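Local coordinates for stage II sporulation protein E (SpoIIE) (Moorella thermoacetica, PDB 3ZT9), which probably acts as a manganese-dependent protein phosphatase of the PP2C clan, in a stressosome system adapted to control secondary messenger signalling, at residues C87-R91 / Y139-F145; A156-L162 / I176-Y180; L65-F69 / Q131-A135. Where two conformers were deposited one is given. Numbering follows the deposited sequence.

In the fold
The three contacts sample successive layers of a PP2C-type sandwich. Contact 1 lies between the two antiparallel sheets; contact 3 joins helix 65-76 to the edge of one sheet, and contact 2 packs the end of helix 169-180 near the other. Contacts 2 and 3 have centres 28 Å apart, on opposite sides of the chain's centre. Contact 1 touches both: R88 CD lies 4.3 Å from L65 CD1, and L144 CD2 4.1 Å from L162 O. Its E141 binds an outlying manganese, about 11 Å from the L162 side chain. The manganese pair bound by D38, G39, G41, D150 and D185, probably the catalytic centre as in other PP2C phosphatases, is separate from all three.

Contact 1 of 3, residues C87-R91 / Y139-F145; sequences CRVDR and YQEGDLF. With MN (manganese (II) ion), chain D.
In this PP2C-type beta sandwich, residues 87-91 end strand 82-90 of one sheet, while 139-145 leave strand 135-138 of the same sheet and cross over to begin strand 144-148 of the other. The segments run in opposite senses, with CA-CA distances of 8.7 Å for C87-F145 and 6.6 Å for R91-Y139. C87 to D90 are extended. The crossover bends through a type II turn from Q140 to D143, closed by D143 N to Q140 O (3.1 Å). G142, at phi/psi 105/-19, suits the turn because a CB there would jam against the preceding carbonyl. D143 OD2 accepts a hydrogen bond from Q140 N (2.9 Å).

The apolar contacts of V89 and C87 with F145 join the two sheets, while V89 to Y139 packs against the connection. V89 (chi1 t), compact and branched, offers each ring a methyl in CH-pi contact: CG1 lies 4.1 Å from the centroid of Y139 (chi1 t), CG2 4.0 Å from that of F145 (chi1 m). C87 SG is 4.3 Å from F145 CD2.

Polar contacts close the outer end. R91 (chi1 m, chi3 p) donates from NE to Y139 OH (3.1 Å), weakly from NH2 to the same oxygen (3.4 Å), and forms a salt bridge from NH2 to OE1 of E141 (chi1 t, chi2 p) at 2.8 Å. The E141 carboxylate is thus shared with manganese, whose six ligands are E141 OE2 at 2.1 Å, R193 OXT and four waters; water 1 also donates to E141 OE1 at 2.6 Å.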
ATOM      1  N   CYS A  87       4.149   2.381  -3.824  1.00 12.94           N
ATOM      2  CA  CYS A  87       5.399   1.837  -4.377  0.76 13.80           C
ATOM      3  C   CYS A  87       5.307   1.965  -5.874  1.00 13.27           C
ATOM      4  O   CYS A  87       4.297   1.599  -6.473  1.00 16.27           O
ATOM      5  CB  CYS A  87       5.559   0.339  -4.089  0.76 16.17           C
ATOM      6  SG  CYS A  87       5.892  -0.119  -2.396  0.76 17.40           S
ATOM      7  N   ARG A  88       6.367   2.444  -6.494  1.00 12.91           N
ATOM      8  CA  ARG A  88       6.375   2.583  -7.949  1.00 13.93           C
ATOM      9  C   ARG A  88       7.490   1.661  -8.412  1.00 17.36           C
ATOM     10  O   ARG A  88       8.633   1.862  -8.045  1.00 16.56           O
ATOM     11  CB  ARG A  88       6.667   4.031  -8.369  1.00 16.21           C
ATOM     12  CG  ARG A  88       6.830   4.244  -9.903  1.00 18.63           C
ATOM     13  CD  ARG A  88       7.156   5.757 -10.189  1.00 21.60           C
ATOM     14  NE  ARG A  88       7.113   6.121 -11.609  1.00 29.29           N
ATOM     15  CZ  ARG A  88       8.084   5.865 -12.473  1.00 34.36           C
ATOM     16  NH1 ARG A  88       9.180   5.222 -12.079  1.00 26.46           N
ATOM     17  NH2 ARG A  88       7.963   6.241 -13.736  1.00 43.65           N
ATOM     18  N   VAL A  89       7.138   0.627  -9.155  1.00 15.28           N
ATOM     19  CA  VAL A  89       8.124  -0.384  -9.571  1.00 15.17           C
ATOM     20  C   VAL A  89       8.351  -0.319 -11.061  1.00 14.81           C
ATOM     21  O   VAL A  89       7.474  -0.673 -11.854  1.00 15.89           O
ATOM     22  CB  VAL A  89       7.614  -1.784  -9.219  1.00 18.31           C
ATOM     23  CG1 VAL A  89       8.717  -2.813  -9.427  1.00 22.71           C
ATOM     24  CG2 VAL A  89       7.096  -1.768  -7.764  1.00 16.27           C
ATOM     25  N   ASP A  90       9.515   0.167 -11.452  1.00 17.65           N
ATOM     26  CA  ASP A  90       9.850   0.288 -12.837  1.00 18.20           C
ATOM     27  C   ASP A  90      10.590  -0.955 -13.255  1.00 17.36           C
ATOM     28  O   ASP A  90      11.790  -1.000 -13.167  1.00 19.28           O
ATOM     29  CB  ASP A  90      10.744   1.516 -12.957  1.00 27.48           C
ATOM     30  CG  ASP A  90      11.014   1.913 -14.351  1.00 30.16           C
ATOM     31  OD1 ASP A  90      10.902   1.105 -15.303  1.00 20.54           O
ATOM     32  OD2 ASP A  90      11.404   3.095 -14.473  1.00 40.06           O
ATOM     33  N   ARG A  91       9.873  -1.971 -13.715  1.00 17.24           N
ATOM     34  CA  ARG A  91      10.526  -3.252 -13.953  1.00 19.70           C
ATOM     35  C   ARG A  91      11.476  -3.209 -15.145  1.00 26.94           C
ATOM     36  O   ARG A  91      12.496  -3.874 -15.156  1.00 29.39           O
ATOM     37  CB  ARG A  91       9.452  -4.325 -14.108  1.00 18.75           C
ATOM     38  CG  ARG A  91       8.515  -4.347 -12.919  1.00 25.10           C
ATOM     39  CD  ARG A  91       7.447  -5.410 -13.095  1.00 30.72           C
ATOM     40  NE  ARG A  91       8.033  -6.745 -13.095  1.00 32.16           N
ATOM     41  CZ  ARG A  91       7.843  -7.674 -14.027  1.00 32.51           C
ATOM     42  NH1 ARG A  91       7.083  -7.449 -15.107  1.00 27.45           N
ATOM     43  NH2 ARG A  91       8.434  -8.847 -13.865  1.00 38.27           N
ATOM     44  N   TYR A 139      15.293  -3.079  -8.468  1.00 16.66           N
ATOM     45  CA  TYR A 139      14.337  -4.174  -8.648  1.00 16.31           C
ATOM     46  C   TYR A 139      14.910  -5.203  -9.631  1.00 15.40           C
ATOM     47  O   TYR A 139      15.464  -4.853 -10.673  1.00 16.31           O
ATOM     48  CB  TYR A 139      12.994  -3.652  -9.210  1.00 12.92           C
ATOM     49  CG  TYR A 139      12.098  -4.807  -9.668  1.00 13.78           C
ATOM     50  CD1 TYR A 139      11.293  -5.491  -8.745  1.00 11.93           C
ATOM     51  CD2 TYR A 139      12.085  -5.210 -10.995  1.00 14.42           C
ATOM     52  CE1 TYR A 139      10.501  -6.573  -9.140  1.00 18.34           C
ATOM     53  CE2 TYR A 139      11.285  -6.292 -11.402  1.00 16.69           C
ATOM     54  CZ  TYR A 139      10.500  -6.948 -10.467  1.00 20.42           C
ATOM     55  OH  TYR A 139       9.741  -8.017 -10.845  1.00 14.86           O
ATOM     56  N   GLN A 140      14.778  -6.479  -9.322  1.00 13.36           N
ATOM     57  CA  GLN A 140      15.006  -7.453 -10.363  1.00 17.62           C
ATOM     58  C   GLN A 140      13.904  -8.492 -10.227  1.00 14.49           C
ATOM     59  O   GLN A 140      13.375  -8.696  -9.149  1.00 16.47           O
ATOM     60  CB  GLN A 140      16.407  -8.051 -10.266  1.00 29.44           C
ATOM     61  CG  GLN A 140      16.581  -9.147  -9.292  1.00 41.93           C
ATOM     62  CD  GLN A 140      17.961  -9.774  -9.413  1.00 63.71           C
ATOM     63  OE1 GLN A 140      18.100 -10.926  -9.795  1.00 68.05           O
ATOM     64  NE2 GLN A 140      18.986  -9.001  -9.102  1.00 64.01           N
ATOM     65  N   GLU A 141      13.576  -9.147 -11.323  1.00 16.67           N
ATOM     66  CA  GLU A 141      12.544 -10.172 -11.283  1.00 13.03           C
ATOM     67  C   GLU A 141      12.786 -11.184 -10.152  1.00 17.79           C
ATOM     68  O   GLU A 141      13.910 -11.655  -9.946  1.00 15.76           O
ATOM     69  CB  GLU A 141      12.515 -10.881 -12.647  1.00 16.18           C
ATOM     70  CG  GLU A 141      11.701 -12.159 -12.629  1.00 29.13           C
ATOM     71  CD  GLU A 141      10.282 -11.934 -12.183  1.00 37.58           C
ATOM     72  OE1 GLU A 141       9.605 -11.145 -12.869  1.00 28.79           O
ATOM     73  OE2 GLU A 141       9.852 -12.529 -11.147  1.00 23.29           O
ATOM     74  N   GLY A 142      11.711 -11.484  -9.434  1.00 15.01           N
ATOM     75  CA  GLY A 142      11.723 -12.354  -8.274  1.00 17.66           C
ATOM     76  C   GLY A 142      11.618 -11.603  -6.953  1.00 18.89           C
ATOM     77  O   GLY A 142      11.294 -12.195  -5.915  1.00 15.13           O
ATOM     78  N   ASP A 143      11.916 -10.305  -6.974  1.00 12.91           N
ATOM     79  CA  ASP A 143      11.749  -9.493  -5.766  1.00 14.55           C
ATOM     80  C   ASP A 143      10.259  -9.415  -5.422  1.00 15.10           C
ATOM     81  O   ASP A 143       9.425  -9.368  -6.321  1.00 12.30           O
ATOM     82  CB  ASP A 143      12.281  -8.092  -6.010  1.00 15.73           C
ATOM     83  CG  ASP A 143      13.809  -8.061  -6.190  1.00 15.96           C
ATOM     84  OD1 ASP A 143      14.484  -9.086  -5.995  1.00 17.95           O
ATOM     85  OD2 ASP A 143      14.332  -6.990  -6.535  1.00 16.33           O
ATOM     86  N   LEU A 144       9.947  -9.367  -4.134  1.00 13.28           N
ATOM     87  CA  LEU A 144       8.568  -9.488  -3.663  1.00 13.66           C
ATOM     88  C   LEU A 144       8.220  -8.205  -2.951  1.00 21.49           C
ATOM     89  O   LEU A 144       9.076  -7.614  -2.281  1.00 13.82           O
ATOM     90  CB  LEU A 144       8.463 -10.658  -2.712  1.00 15.73           C
ATOM     91  CG  LEU A 144       9.208 -11.923  -3.154  1.00 28.33           C
ATOM     92  CD1 LEU A 144       9.555 -12.848  -2.012  1.00 35.94           C
ATOM     93  CD2 LEU A 144       8.323 -12.608  -4.118  1.00 32.40           C
ATOM     94  N   PHE A 145       6.966  -7.752  -3.092  1.00 14.58           N
ATOM     95  CA  PHE A 145       6.539  -6.550  -2.379  1.00 15.09           C
ATOM     96  C   PHE A 145       5.335  -6.927  -1.527  1.00 20.60           C
ATOM     97  O   PHE A 145       4.418  -7.595  -1.998  1.00 16.40           O
ATOM     98  CB  PHE A 145       6.113  -5.470  -3.384  1.00 12.65           C
ATOM     99  CG  PHE A 145       7.249  -4.918  -4.233  1.00 16.04           C
ATOM    100  CD1 PHE A 145       7.800  -5.655  -5.278  1.00 22.34           C
ATOM    101  CD2 PHE A 145       7.768  -3.672  -3.974  1.00 15.48           C
ATOM    102  CE1 PHE A 145       8.865  -5.141  -6.030  1.00 20.28           C
ATOM    103  CE2 PHE A 145       8.830  -3.163  -4.695  1.00 20.13           C
ATOM    104  CZ  PHE A 145       9.371  -3.900  -5.747  1.00 20.21           C
TER
HETATM  105 MN    MN D1196       7.970 -13.209 -10.568  0.69 17.60          MN
HETATM  106  O   HOH W   1       7.169 -11.751 -12.030  1.00 28.21           O
HETATM  107  O   HOH W   2       8.649 -14.778  -9.231  1.00 19.55           O
HETATM  108  O   HOH W   3       8.320 -14.829 -12.067  1.00 26.88           O
HETATM  109  O   HOH W   4       5.985 -14.276 -10.247  1.00 34.45           O

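Contact 2 of 3, residues A156-L162 / I176-Y180; sequences AVPLALL and IGEKY
Y180, I176 and V157 bury the most surface where the loop 156-162 meets the last turn of helix 169-180. I176 and Y180 are four residues apart, joined by Y180 N to I176 O (2.9 Å), so both present their side chains on one helical face. Opposite them, V157 and P158 are extended, after which 159-162 take up helical phi/psi, with L161 N to P158 O at 3.1 Å and L162 N to L159 O at 2.9 Å. The closest CA pairs are A156-Y180 (6.8 Å) and V157-I176 (7.2 Å).

Y180 (chi1 m, chi2 -65°) lays its ring along the loop. A156 O sits over one face, 3.6 Å from Y180 CE1. P158 CD approaches the phenol end, 3.5 Å from Y180 CZ and 3.1 Å from Y180 OH, while L161 CD2 meets the ring edge at Y180 CE2 (4.5 Å). The flat ring covers A156, V157 and P158, and a hydroxyl at its tip is tolerated at this partly exposed border.

I176 (chi1 m, chi2 t) extends its CD1 to V157 CG1 (3.9 Å) and L162 CD2 (3.7 Å), and its CG1 meets L161 CD2 at 4.1 Å. V157 (chi1 t) bridges the two helix residues, its CG2 lying 4.5 Å from Y180 CD2. No hydrogen bond crosses the interface; apolar side-chain packing holds it, together with the A156 carbonyl over the Y180 ring.

I152 also touches I176 and Y180. Helix and loop lie against the outer side of one sheet of the PP2C-type alpha-beta-beta-alpha sandwich, the loop resting on strand 105-110 through L159 on K107 and L162 on L109.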
ATOM      1  N   ALA A 156       4.151  -9.087  11.436  1.00 26.07           N
ATOM      2  CA  ALA A 156       3.362 -10.303  11.671  1.00 23.58           C
ATOM      3  C   ALA A 156       3.515 -11.399  10.615  1.00 27.04           C
ATOM      4  O   ALA A 156       3.329 -12.571  10.928  1.00 24.25           O
ATOM      5  CB  ALA A 156       1.868  -9.944  11.818  1.00 28.41           C
ATOM      6  N   VAL A 157       3.824 -11.045   9.372  1.00 22.17           N
ATOM      7  CA  VAL A 157       3.770 -12.024   8.287  1.00 22.55           C
ATOM      8  C   VAL A 157       5.089 -12.755   8.177  1.00 22.38           C
ATOM      9  O   VAL A 157       6.128 -12.116   8.033  1.00 22.86           O
ATOM     10  CB  VAL A 157       3.463 -11.329   6.922  1.00 24.99           C
ATOM     11  CG1 VAL A 157       3.310 -12.354   5.822  1.00 25.77           C
ATOM     12  CG2 VAL A 157       2.215 -10.515   7.018  1.00 35.68           C
ATOM     13  N   PRO A 158       5.079 -14.103   8.299  1.00 19.87           N
ATOM     14  CA  PRO A 158       6.353 -14.792   8.088  1.00 19.90           C
ATOM     15  C   PRO A 158       6.816 -14.597   6.635  1.00 19.07           C
ATOM     16  O   PRO A 158       6.071 -14.847   5.692  1.00 20.95           O
ATOM     17  CB  PRO A 158       6.047 -16.262   8.423  1.00 30.68           C
ATOM     18  CG  PRO A 158       4.576 -16.362   8.480  1.00 30.15           C
ATOM     19  CD  PRO A 158       3.977 -15.024   8.608  1.00 24.46           C
ATOM     20  N   LEU A 159       8.031 -14.088   6.489  1.00 29.75           N
ATOM     21  CA  LEU A 159       8.572 -13.681   5.198  1.00 42.26           C
ATOM     22  C   LEU A 159       8.512 -14.795   4.167  1.00 31.36           C
ATOM     23  O   LEU A 159       8.114 -14.572   3.032  1.00 31.39           O
ATOM     24  CB  LEU A 159      10.028 -13.241   5.354  1.00 56.72           C
ATOM     25  CG  LEU A 159      10.285 -12.003   6.207  1.00 62.67           C
ATOM     26  CD1 LEU A 159      11.762 -11.665   6.182  1.00 66.80           C
ATOM     27  CD2 LEU A 159       9.446 -10.825   5.727  1.00 54.16           C
ATOM     28  N   ALA A 160       8.921 -15.985   4.579  1.00 22.88           N
ATOM     29  CA  ALA A 160       9.018 -17.145   3.694  1.00 27.25           C
ATOM     30  C   ALA A 160       7.675 -17.497   3.067  1.00 24.26           C
ATOM     31  O   ALA A 160       7.627 -18.095   2.013  1.00 27.93           O
ATOM     32  CB  ALA A 160       9.556 -18.311   4.451  1.00 40.62           C
ATOM     33  N   LEU A 161       6.572 -17.107   3.697  1.00 23.00           N
ATOM     34  CA  LEU A 161       5.271 -17.429   3.140  1.00 19.02           C
ATOM     35  C   LEU A 161       5.101 -16.700   1.787  1.00 19.08           C
ATOM     36  O   LEU A 161       4.431 -17.181   0.841  1.00 20.04           O
ATOM     37  CB  LEU A 161       4.209 -17.016   4.163  1.00 24.13           C
ATOM     38  CG  LEU A 161       2.776 -17.401   3.892  1.00 27.22           C
ATOM     39  CD1 LEU A 161       2.588 -18.931   3.754  1.00 24.06           C
ATOM     40  CD2 LEU A 161       1.921 -16.819   5.029  1.00 23.94           C
ATOM     41  N   LEU A 162       5.740 -15.529   1.671  1.00 21.41           N
ATOM     42  CA  LEU A 162       5.662 -14.747   0.431  1.00 17.01           C
ATOM     43  C   LEU A 162       6.379 -15.442  -0.742  1.00 21.37           C
ATOM     44  O   LEU A 162       6.038 -15.204  -1.891  1.00 25.01           O
ATOM     45  CB  LEU A 162       6.202 -13.334   0.671  1.00 24.62           C
ATOM     46  CG  LEU A 162       5.565 -12.655   1.919  1.00 25.10           C
ATOM     47  CD1 LEU A 162       6.318 -11.371   2.270  1.00 31.02           C
ATOM     48  CD2 LEU A 162       4.133 -12.351   1.707  1.00 24.57           C
ATOM     49  N   ILE A 176      -3.162 -14.485   4.197  1.00 15.69           N
ATOM     50  CA  ILE A 176      -2.516 -13.499   5.088  1.00 12.77           C
ATOM     51  C   ILE A 176      -3.544 -12.649   5.800  1.00 21.60           C
ATOM     52  O   ILE A 176      -3.471 -12.481   7.013  1.00 21.35           O
ATOM     53  CB  ILE A 176      -1.523 -12.659   4.324  1.00 14.62           C
ATOM     54  CG1 ILE A 176      -0.306 -13.537   3.979  1.00 14.74           C
ATOM     55  CG2 ILE A 176      -1.099 -11.444   5.180  1.00 19.85           C
ATOM     56  CD1 ILE A 176       0.693 -12.840   2.990  1.00 19.43           C
ATOM     57  N   GLY A 177      -4.508 -12.116   5.065  1.00 13.47           N
ATOM     58  CA  GLY A 177      -5.530 -11.284   5.686  1.00 15.70           C
ATOM     59  C   GLY A 177      -6.333 -12.040   6.740  1.00 19.99           C
ATOM     60  O   GLY A 177      -6.636 -11.511   7.791  1.00 19.84           O
ATOM     61  N   GLU A 178      -6.667 -13.296   6.446  1.00 16.43           N
ATOM     62  CA  GLU A 178      -7.466 -14.120   7.343  1.00 17.61           C
ATOM     63  C   GLU A 178      -6.687 -14.588   8.584  1.00 22.83           C
ATOM     64  O   GLU A 178      -7.229 -14.561   9.702  1.00 27.42           O
ATOM     65  CB  GLU A 178      -8.057 -15.331   6.572  1.00 16.43           C
ATOM     66  CG  GLU A 178      -9.157 -14.886   5.670  1.00 17.19           C
ATOM     67  CD  GLU A 178      -9.655 -15.948   4.728  1.00 26.61           C
ATOM     68  OE1 GLU A 178      -8.887 -16.853   4.400  1.00 30.65           O
ATOM     69  OE2 GLU A 178     -10.805 -15.821   4.293  1.00 32.71           O
ATOM     70  N   LYS A 179      -5.422 -14.945   8.413  1.00 19.32           N
ATOM     71  CA  LYS A 179      -4.611 -15.435   9.546  1.00 18.69           C
ATOM     72  C   LYS A 179      -4.180 -14.297  10.436  1.00 27.74           C
ATOM     73  O   LYS A 179      -4.160 -14.441  11.645  1.00 23.58           O
ATOM     74  CB  LYS A 179      -3.318 -16.126   9.079  1.00 22.45           C
ATOM     75  CG  LYS A 179      -3.461 -17.553   8.630  1.00 27.96           C
ATOM     76  CD  LYS A 179      -3.893 -18.467   9.768  1.00 29.81           C
ATOM     77  CE  LYS A 179      -3.931 -19.926   9.290  1.00 15.42           C
ATOM     78  NZ  LYS A 179      -4.742 -20.742  10.232  1.00 19.92           N
ATOM     79  N   TYR A 180      -3.796 -13.180   9.824  1.00 17.97           N
ATOM     80  CA  TYR A 180      -3.110 -12.106  10.560  1.00 20.58           C
ATOM     81  C   TYR A 180      -3.936 -10.842  10.751  1.00 20.83           C
ATOM     82  O   TYR A 180      -3.570  -9.976  11.540  1.00 22.06           O
ATOM     83  CB  TYR A 180      -1.786 -11.782   9.860  1.00 18.62           C
ATOM     84  CG  TYR A 180      -0.903 -12.991   9.812  1.00 23.89           C
ATOM     85  CD1 TYR A 180      -0.395 -13.549  10.994  1.00 32.16           C
ATOM     86  CD2 TYR A 180      -0.613 -13.616   8.602  1.00 22.08           C
ATOM     87  CE1 TYR A 180       0.393 -14.676  10.955  1.00 29.65           C
ATOM     88  CE2 TYR A 180       0.187 -14.743   8.566  1.00 26.51           C
ATOM     89  CZ  TYR A 180       0.667 -15.262   9.746  1.00 25.26           C
ATOM     90  OH  TYR A 180       1.455 -16.375   9.700  1.00 45.48           O
TER

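Contact 3 of 3, residues L65-F69 / Q131-A135; sequences LVNIF and QLLIA
L132 gives up the most surface here, and its rotamer (chi1 t, chi2 p) sets the fit. Its CD1 stands over one face of the F69 ring, 4.3 Å from the centroid and 19° off the normal, a CH-pi contact. Its CD2 lies 3.7 Å from F69 CD2, 3.5 Å from L65 O and 3.9 Å from V66 CA, settling against the first turn of the helix. L65 (chi1 -86°, chi2 p) points toward the loop, its CB 4.3 Å from L132 CD2. F69 (chi1 -86°, chi2 -88°) follows one turn later, with F69 N to L65 O at 3.0 Å. In the PP2C-type sandwich this joins the start of helix 65-76 to the extended residues 131-134 that lead into edge strand 135-138; L132 and F69 also touch V101 of strand 95-101. The nearest CA pairs are V66-L132 (6.7 Å) and L65-I134 (7.7 Å). Alternation turns L132 and I134 to the helix and L133 off to L118 and T120. I134 (chi1 m, chi2 t) reaches out so that its CD1 touches both L65 CB (3.9 Å) and V66 CG2 (4.1 Å). V66 (chi1 t), at the exposed border, is short enough not to crowd L132, its CG2 being 4.5 Å from L132 CD2.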
ATOM      1  N   LEU A  65       6.369  11.002  -6.898  1.00 23.26           N
ATOM      2  CA  LEU A  65       5.723  10.754  -5.616  1.00 23.01           C
ATOM      3  C   LEU A  65       5.470  12.052  -4.816  1.00 23.87           C
ATOM      4  O   LEU A  65       4.490  12.149  -4.078  1.00 21.29           O
ATOM      5  CB  LEU A  65       6.564   9.750  -4.794  1.00 19.67           C
ATOM      6  CG  LEU A  65       6.266   8.285  -5.105  1.00 25.42           C
ATOM      7  CD1 LEU A  65       6.615   8.012  -6.581  1.00 24.01           C
ATOM      8  CD2 LEU A  65       7.067   7.348  -4.147  1.00 21.73           C
ATOM      9  N   VAL A  66       6.347  13.046  -4.936  1.00 21.92           N
ATOM     10  CA  VAL A  66       6.125  14.272  -4.184  1.00 22.72           C
ATOM     11  C   VAL A  66       4.814  14.903  -4.599  1.00 23.89           C
ATOM     12  O   VAL A  66       3.963  15.231  -3.761  1.00 24.38           O
ATOM     13  CB  VAL A  66       7.292  15.269  -4.372  1.00 33.16           C
ATOM     14  CG1 VAL A  66       6.885  16.672  -3.893  1.00 40.45           C
ATOM     15  CG2 VAL A  66       8.552  14.740  -3.639  1.00 26.39           C
ATOM     16  N   ASN A  67       4.655  15.075  -5.903  1.00 23.84           N
ATOM     17  CA  ASN A  67       3.404  15.609  -6.431  1.00 27.26           C
ATOM     18  C   ASN A  67       2.215  14.722  -6.063  1.00 23.06           C
ATOM     19  O   ASN A  67       1.161  15.220  -5.655  1.00 21.17           O
ATOM     20  CB  ASN A  67       3.469  15.759  -7.941  1.00 27.32           C
ATOM     21  CG  ASN A  67       2.329  16.596  -8.479  1.00 39.30           C
ATOM     22  OD1 ASN A  67       2.236  17.794  -8.199  1.00 40.58           O
ATOM     23  ND2 ASN A  67       1.446  15.972  -9.243  1.00 41.92           N
ATOM     24  N   ILE A  68       2.380  13.413  -6.194  1.00 24.52           N
ATOM     25  CA  ILE A  68       1.276  12.489  -5.924  1.00 23.95           C
ATOM     26  C   ILE A  68       0.743  12.654  -4.499  1.00 23.21           C
ATOM     27  O   ILE A  68      -0.463  12.784  -4.289  1.00 22.30           O
ATOM     28  CB  ILE A  68       1.673  11.039  -6.159  1.00 19.72           C
ATOM     29  CG1 ILE A  68       1.799  10.747  -7.658  1.00 25.72           C
ATOM     30  CG2 ILE A  68       0.628  10.082  -5.531  1.00 19.07           C
ATOM     31  CD1 ILE A  68       2.648   9.499  -7.954  1.00 23.73           C
ATOM     32  N   PHE A  69       1.640  12.713  -3.525  1.00 20.18           N
ATOM     33  CA  PHE A  69       1.223  12.786  -2.129  1.00 21.37           C
ATOM     34  C   PHE A  69       0.703  14.163  -1.783  1.00 20.01           C
ATOM     35  O   PHE A  69      -0.226  14.282  -1.005  1.00 22.58           O
ATOM     36  CB  PHE A  69       2.393  12.365  -1.204  1.00 20.24           C
ATOM     37  CG  PHE A  69       2.468  10.883  -0.990  1.00 18.48           C
ATOM     38  CD1 PHE A  69       1.752  10.289   0.034  1.00 23.07           C
ATOM     39  CD2 PHE A  69       3.189  10.095  -1.842  1.00 21.44           C
ATOM     40  CE1 PHE A  69       1.775   8.901   0.224  1.00 26.15           C
ATOM     41  CE2 PHE A  69       3.248   8.712  -1.660  1.00 19.74           C
ATOM     42  CZ  PHE A  69       2.540   8.114  -0.620  1.00 19.97           C
ATOM     43  N   GLN A 131       8.573  17.044   4.889  1.00 61.76           N
ATOM     44  CA  GLN A 131       8.877  16.579   3.546  1.00 53.11           C
ATOM     45  C   GLN A 131       8.873  15.049   3.446  1.00 37.20           C
ATOM     46  O   GLN A 131       9.234  14.323   4.389  1.00 27.15           O
ATOM     47  CB  GLN A 131      10.215  17.140   3.065  1.00 67.17           C
ATOM     48  CG  GLN A 131      11.440  16.587   3.773  1.00 75.65           C
ATOM     49  CD  GLN A 131      12.707  16.779   2.954  1.00 87.91           C
ATOM     50  OE1 GLN A 131      12.903  17.824   2.320  1.00 96.65           O
ATOM     51  NE2 GLN A 131      13.568  15.754   2.945  1.00 80.99           N
ATOM     52  N   LEU A 132       8.456  14.582   2.279  1.00 28.64           N
ATOM     53  CA  LEU A 132       8.268  13.171   2.017  1.00 22.14           C
ATOM     54  C   LEU A 132       9.615  12.480   1.908  1.00 22.53           C
ATOM     55  O   LEU A 132      10.492  12.958   1.198  1.00 24.72           O
ATOM     56  CB  LEU A 132       7.512  13.038   0.690  1.00 29.12           C
ATOM     57  CG  LEU A 132       6.889  11.705   0.317  1.00 30.45           C
ATOM     58  CD1 LEU A 132       5.803  11.239   1.301  1.00 28.89           C
ATOM     59  CD2 LEU A 132       6.330  11.834  -1.093  1.00 38.00           C
ATOM     60  N   LEU A 133       9.785  11.352   2.586  1.00 18.70           N
ATOM     61  CA  LEU A 133      11.041  10.603   2.469  1.00 24.16           C
ATOM     62  C   LEU A 133      10.858   9.454   1.489  1.00 24.14           C
ATOM     63  O   LEU A 133      10.203   8.460   1.781  1.00 21.34           O
ATOM     64  CB  LEU A 133      11.499  10.074   3.821  1.00 26.69           C
ATOM     65  CG  LEU A 133      12.278  11.092   4.660  1.00 55.16           C
ATOM     66  CD1 LEU A 133      12.584  10.506   6.019  1.00 62.77           C
ATOM     67  CD2 LEU A 133      13.565  11.514   3.968  1.00 65.14           C
ATOM     68  N   ILE A 134      11.420   9.594   0.300  1.00 17.21           N
ATOM     69  CA  ILE A 134      11.248   8.538  -0.699  1.00 15.04           C
ATOM     70  C   ILE A 134      12.389   7.557  -0.612  1.00 22.90           C
ATOM     71  O   ILE A 134      13.564   7.925  -0.798  1.00 21.04           O
ATOM     72  CB  ILE A 134      11.243   9.147  -2.120  1.00 22.22           C
ATOM     73  CG1 ILE A 134      10.026  10.059  -2.263  1.00 24.42           C
ATOM     74  CG2 ILE A 134      11.208   8.044  -3.168  1.00 20.09           C
ATOM     75  CD1 ILE A 134      10.050  10.978  -3.516  1.00 25.67           C
ATOM     76  N   ALA A 135      12.046   6.310  -0.323  1.00 13.88           N
ATOM     77  CA  ALA A 135      13.029   5.238  -0.339  1.00 15.32           C
ATOM     78  C   ALA A 135      13.235   4.809  -1.771  1.00 17.23           C
ATOM     79  O   ALA A 135      12.304   4.802  -2.551  1.00 14.48           O
ATOM     80  CB  ALA A 135      12.511   4.063   0.482  1.00 20.90           C
TER